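Local coordinates for protein ribonuclease T2 (Homo sapiens, PDB 3T0O) that cleaves single-stranded RNA, preferentially between purine and uridine residues, and so degrades microbial RNA for innate immune sensing by TLR8, at residues A[28-42]-A[71-83]. Residues are numbered along the deposited sequence; the frame is centred on the assembly and turned at random.
Sequences QNDCRDPPDYWTIHG and AYWPDVIHSFPNR
The start of strand 39-45, which carries His-41, a predicted active-site residue, meets the end of helix 66-72 and the loop that follows it. Ile-40 N donates almost straight to Tyr-72 O (2.8 Å), and one residue earlier in the helix Ala-71 O takes the hydroxyl of Tyr-37 near the edge of that ring. Trp-73, where the chain leaves the helix, lays its indole under Ile-40: with CG2 anti to the backbone N, that methyl sits 3.6 Å from the centroid of the five-membered ring, a CH-pi contact over the face. Trp-73 NE1 donates to His-41 O (2.9 Å), well above the carbonyl plane and bent (134°). Ile-77 CD1 covers one face of the His-41 imidazole, 3.8 Å from its centroid, while His-41 ND1 is hydrogen-bonded to Gln-174 OE1. Thr-39 packs its CB and CG2 on the Pro-74 ring, and a water joins Thr-39 OG1, Ile-40 O and Pro-74 O.

Farther down the loop after the helix, Asp-30 clasps the chain. Asp-30 OD2 takes Asp-75 N on the anti side and Arg-83 NE (3.0 Å) with its syn lone pair, a salt bridge that weaker bonds to OD1 supplement; together they limit rotation of the carboxylate. Two amides grip Ser-79 O from opposite faces of its carbonyl plane: Asn-29 ND2 at 2.8 Å, nearly straight (167°), and Gln-28 NE2 at 2.9 Å, more bent. Asp-75 holds the loop from within, OD1 accepting from Ile-77 N in an Asx turn and from Ser-79 N. Cys-31, disulfide-bonded to Cys-24, rests its SG against Val-76 CB. At His-41 and Gly-42, both facing Val-16, strand 39-45 forms a classic beta bulge in what is probably the RNase T2 active site, with Glu-90 and His-94 near Gly-42.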
# COMPACT_ATOMS: atom_id res chain seq x y z
N GLN A 28 -19.10 -3.16 0.84
CA GLN A 28 -19.34 -3.63 -0.50
C GLN A 28 -18.10 -4.21 -1.12
O GLN A 28 -17.01 -3.79 -0.85
CB GLN A 28 -19.88 -2.53 -1.38
CG GLN A 28 -18.99 -1.37 -1.51
CD GLN A 28 -19.71 -0.37 -2.33
OE1 GLN A 28 -20.93 -0.24 -2.20
NE2 GLN A 28 -19.01 0.26 -3.24
N ASN A 29 -18.28 -5.22 -1.96
CA ASN A 29 -17.20 -5.79 -2.74
C ASN A 29 -16.05 -6.21 -1.88
O ASN A 29 -16.28 -6.97 -0.90
CB ASN A 29 -16.83 -4.85 -3.92
CG ASN A 29 -18.04 -4.58 -4.76
OD1 ASN A 29 -18.77 -5.51 -5.11
ND2 ASN A 29 -18.30 -3.32 -5.05
N ASP A 30 -14.85 -5.71 -2.17
CA ASP A 30 -13.68 -6.15 -1.42
C ASP A 30 -13.75 -5.76 0.08
O ASP A 30 -13.05 -6.38 0.91
CB ASP A 30 -12.39 -5.59 -2.08
CG ASP A 30 -12.04 -6.29 -3.40
OD1 ASP A 30 -12.36 -7.46 -3.56
OD2 ASP A 30 -11.57 -5.58 -4.34
N CYS A 31 -14.56 -4.76 0.43
CA CYS A 31 -14.75 -4.31 1.78
C CYS A 31 -15.98 -4.91 2.46
O CYS A 31 -16.28 -4.56 3.62
CB CYS A 31 -14.88 -2.74 1.81
SG CYS A 31 -13.29 -2.05 1.49
N ARG A 32 -16.69 -5.82 1.79
CA ARG A 32 -17.81 -6.43 2.51
C ARG A 32 -17.34 -7.27 3.68
O ARG A 32 -17.90 -7.18 4.77
CB ARG A 32 -18.68 -7.16 1.53
CG ARG A 32 -19.84 -7.77 2.24
CD ARG A 32 -20.87 -8.19 1.27
NE ARG A 32 -21.46 -7.10 0.47
CZ ARG A 32 -22.46 -6.30 0.83
NH1 ARG A 32 -23.02 -6.36 2.02
NH2 ARG A 32 -22.90 -5.42 -0.06
N ASP A 33 -16.30 -8.07 3.46
CA ASP A 33 -15.55 -8.70 4.52
C ASP A 33 -14.10 -8.30 4.25
O ASP A 33 -13.46 -8.95 3.44
CB ASP A 33 -15.76 -10.24 4.40
CG ASP A 33 -17.24 -10.67 4.65
OD1 ASP A 33 -17.71 -10.53 5.81
OD2 ASP A 33 -17.91 -11.12 3.69
N PRO A 34 -13.63 -7.23 4.88
CA PRO A 34 -12.30 -6.72 4.54
C PRO A 34 -11.27 -7.83 4.69
O PRO A 34 -11.30 -8.59 5.69
CB PRO A 34 -12.07 -5.63 5.56
CG PRO A 34 -13.52 -5.16 5.91
CD PRO A 34 -14.31 -6.39 5.87
N PRO A 35 -10.36 -7.96 3.70
CA PRO A 35 -9.24 -8.92 3.94
C PRO A 35 -8.55 -8.69 5.28
O PRO A 35 -8.30 -7.54 5.66
CB PRO A 35 -8.25 -8.55 2.81
CG PRO A 35 -9.13 -8.02 1.72
CD PRO A 35 -10.20 -7.23 2.43
N ASP A 36 -8.15 -9.79 5.92
CA ASP A 36 -7.49 -9.68 7.19
C ASP A 36 -5.96 -9.64 7.03
O ASP A 36 -5.17 -10.12 7.91
CB ASP A 36 -7.91 -10.86 8.08
CG ASP A 36 -7.45 -12.18 7.55
OD1 ASP A 36 -7.63 -13.22 8.26
OD2 ASP A 36 -6.93 -12.25 6.42
N TYR A 37 -5.51 -8.90 6.01
CA TYR A 37 -4.07 -8.72 5.81
C TYR A 37 -3.84 -7.42 5.09
O TYR A 37 -4.76 -6.90 4.47
CB TYR A 37 -3.49 -9.88 4.97
CG TYR A 37 -4.24 -10.24 3.73
CD1 TYR A 37 -3.91 -9.65 2.50
CD2 TYR A 37 -5.19 -11.22 3.76
CE1 TYR A 37 -4.54 -10.03 1.33
CE2 TYR A 37 -5.86 -11.55 2.58
CZ TYR A 37 -5.53 -10.90 1.41
OH TYR A 37 -6.18 -11.37 0.24
N TRP A 38 -2.67 -6.85 5.27
CA TRP A 38 -2.28 -5.66 4.56
C TRP A 38 -2.19 -5.92 3.11
O TRP A 38 -1.68 -6.97 2.68
CB TRP A 38 -0.88 -5.21 5.03
CG TRP A 38 -0.95 -4.72 6.48
CD1 TRP A 38 -0.95 -5.52 7.63
CD2 TRP A 38 -1.04 -3.37 6.91
NE1 TRP A 38 -1.10 -4.70 8.74
CE2 TRP A 38 -1.13 -3.39 8.34
CE3 TRP A 38 -1.05 -2.13 6.24
CZ2 TRP A 38 -1.26 -2.23 9.10
CZ3 TRP A 38 -1.15 -0.96 7.00
CH2 TRP A 38 -1.23 -1.02 8.43
N THR A 39 -2.74 -4.98 2.32
CA THR A 39 -2.71 -5.15 0.86
C THR A 39 -2.05 -3.94 0.20
O THR A 39 -1.72 -2.93 0.84
CB THR A 39 -4.18 -5.24 0.27
OG1 THR A 39 -4.89 -4.06 0.70
CG2 THR A 39 -4.85 -6.45 0.88
N ILE A 40 -1.81 -4.08 -1.13
CA ILE A 40 -1.14 -3.04 -1.87
C ILE A 40 -2.05 -1.87 -2.16
O ILE A 40 -3.15 -2.06 -2.70
CB ILE A 40 -0.66 -3.58 -3.21
CG1 ILE A 40 0.28 -4.77 -2.96
CG2 ILE A 40 0.02 -2.43 -3.97
CD1 ILE A 40 0.61 -5.53 -4.28
N HIS A 41 -1.63 -0.68 -1.78
CA HIS A 41 -2.27 0.51 -2.30
C HIS A 41 -1.61 0.90 -3.62
O HIS A 41 -2.29 0.96 -4.67
CB HIS A 41 -2.14 1.59 -1.29
CG HIS A 41 -2.98 2.76 -1.65
ND1 HIS A 41 -3.21 3.79 -0.76
CD2 HIS A 41 -3.66 3.07 -2.78
CE1 HIS A 41 -3.98 4.70 -1.33
NE2 HIS A 41 -4.28 4.30 -2.55
N GLY A 42 -0.28 1.07 -3.63
CA GLY A 42 0.37 1.24 -4.91
C GLY A 42 1.87 1.43 -4.73
O GLY A 42 2.39 1.40 -3.63
N ALA A 71 -6.07 -10.72 -5.20
CA ALA A 71 -5.79 -11.14 -3.82
C ALA A 71 -5.01 -10.08 -3.04
O ALA A 71 -5.30 -9.84 -1.87
CB ALA A 71 -4.96 -12.38 -3.81
N TYR A 72 -4.08 -9.43 -3.72
CA TYR A 72 -3.14 -8.59 -2.98
C TYR A 72 -3.34 -7.15 -3.30
O TYR A 72 -2.77 -6.29 -2.58
CB TYR A 72 -1.68 -8.98 -3.43
CG TYR A 72 -1.27 -10.40 -3.16
CD1 TYR A 72 -1.79 -11.08 -2.10
CD2 TYR A 72 -0.39 -11.02 -4.02
CE1 TYR A 72 -1.42 -12.45 -1.88
CE2 TYR A 72 -0.03 -12.35 -3.84
CZ TYR A 72 -0.56 -13.03 -2.76
OH TYR A 72 -0.15 -14.37 -2.54
N TRP A 73 -4.09 -6.82 -4.34
CA TRP A 73 -4.26 -5.42 -4.72
C TRP A 73 -5.76 -5.13 -4.87
O TRP A 73 -6.20 -4.47 -5.80
CB TRP A 73 -3.48 -5.16 -5.99
CG TRP A 73 -3.02 -3.74 -6.18
CD1 TRP A 73 -3.66 -2.59 -5.79
CD2 TRP A 73 -1.86 -3.35 -6.91
NE1 TRP A 73 -2.90 -1.47 -6.19
CE2 TRP A 73 -1.80 -1.94 -6.89
CE3 TRP A 73 -0.82 -4.09 -7.51
CZ2 TRP A 73 -0.70 -1.21 -7.53
CZ3 TRP A 73 0.25 -3.36 -8.12
CH2 TRP A 73 0.28 -1.97 -8.08
N PRO A 74 -6.56 -5.52 -3.89
CA PRO A 74 -8.00 -5.29 -4.05
C PRO A 74 -8.39 -3.85 -3.83
O PRO A 74 -7.62 -3.08 -3.24
CB PRO A 74 -8.62 -6.10 -2.88
CG PRO A 74 -7.54 -6.06 -1.78
CD PRO A 74 -6.24 -6.25 -2.63
N ASP A 75 -9.58 -3.48 -4.33
CA ASP A 75 -10.05 -2.12 -4.14
C ASP A 75 -10.73 -2.00 -2.82
O ASP A 75 -11.86 -2.36 -2.66
CB ASP A 75 -10.99 -1.76 -5.27
CG ASP A 75 -11.54 -0.36 -5.15
OD1 ASP A 75 -11.23 0.32 -4.15
OD2 ASP A 75 -12.32 0.06 -6.05
N VAL A 76 -9.97 -1.52 -1.85
CA VAL A 76 -10.51 -1.36 -0.49
C VAL A 76 -10.61 0.07 -0.08
O VAL A 76 -10.74 0.35 1.14
CB VAL A 76 -9.66 -2.18 0.51
CG1 VAL A 76 -9.80 -3.68 0.17
CG2 VAL A 76 -8.18 -1.73 0.52
N ILE A 77 -10.69 0.97 -1.06
CA ILE A 77 -10.97 2.39 -0.73
C ILE A 77 -12.34 2.70 -1.25
O ILE A 77 -13.25 2.89 -0.44
CB ILE A 77 -9.91 3.23 -1.34
CG1 ILE A 77 -8.57 2.93 -0.63
CG2 ILE A 77 -10.30 4.71 -1.10
CD1 ILE A 77 -7.40 3.52 -1.24
N HIS A 78 -12.56 2.74 -2.57
CA HIS A 78 -13.92 2.95 -3.03
C HIS A 78 -14.73 1.70 -3.23
O HIS A 78 -15.98 1.76 -3.30
CB HIS A 78 -13.96 3.63 -4.36
CG HIS A 78 -13.43 5.02 -4.30
ND1 HIS A 78 -13.93 5.98 -3.44
CD2 HIS A 78 -12.41 5.60 -4.98
CE1 HIS A 78 -13.21 7.09 -3.58
NE2 HIS A 78 -12.30 6.89 -4.52
N SER A 79 -13.97 0.60 -3.35
CA SER A 79 -14.62 -0.69 -3.49
C SER A 79 -15.61 -0.66 -4.63
O SER A 79 -16.75 -1.09 -4.48
CB SER A 79 -15.29 -1.15 -2.16
OG SER A 79 -14.27 -1.36 -1.20
N PHE A 80 -15.19 -0.15 -5.79
CA PHE A 80 -16.06 -0.16 -6.95
C PHE A 80 -16.17 -1.63 -7.42
O PHE A 80 -15.23 -2.45 -7.21
CB PHE A 80 -15.37 0.66 -8.05
CG PHE A 80 -15.30 2.15 -7.80
CD1 PHE A 80 -16.47 2.87 -7.46
CD2 PHE A 80 -14.12 2.82 -7.94
CE1 PHE A 80 -16.43 4.24 -7.24
CE2 PHE A 80 -14.11 4.26 -7.78
CZ PHE A 80 -15.24 4.91 -7.42
N PRO A 81 -17.28 -1.95 -8.02
CA PRO A 81 -17.51 -3.32 -8.49
C PRO A 81 -16.54 -3.65 -9.60
O PRO A 81 -16.05 -4.78 -9.68
CB PRO A 81 -18.96 -3.32 -8.95
CG PRO A 81 -19.46 -1.89 -8.93
CD PRO A 81 -18.43 -1.07 -8.09
N ASN A 82 -16.21 -2.65 -10.41
CA ASN A 82 -15.21 -2.85 -11.42
C ASN A 82 -13.86 -2.58 -10.78
O ASN A 82 -13.46 -1.42 -10.62
CB ASN A 82 -15.39 -1.85 -12.54
CG ASN A 82 -14.47 -2.13 -13.69
OD1 ASN A 82 -13.49 -2.90 -13.56
ND2 ASN A 82 -14.79 -1.52 -14.85
N ARG A 83 -13.17 -3.63 -10.35
CA ARG A 83 -11.93 -3.48 -9.61
C ARG A 83 -10.83 -2.81 -10.47
O ARG A 83 -9.87 -2.21 -9.98
CB ARG A 83 -11.49 -4.89 -9.17
CG ARG A 83 -10.68 -4.91 -7.96
CD ARG A 83 -10.30 -6.36 -7.62
NE ARG A 83 -11.33 -7.13 -6.87
CZ ARG A 83 -12.16 -8.04 -7.41
NH1 ARG A 83 -12.19 -8.32 -8.72
NH2 ARG A 83 -13.00 -8.67 -6.60
O HOH W 1 -13.98 -3.76 -4.16
O HOH W 2 -13.77 -4.36 -6.52
O HOH W 3 -5.49 -2.97 -1.75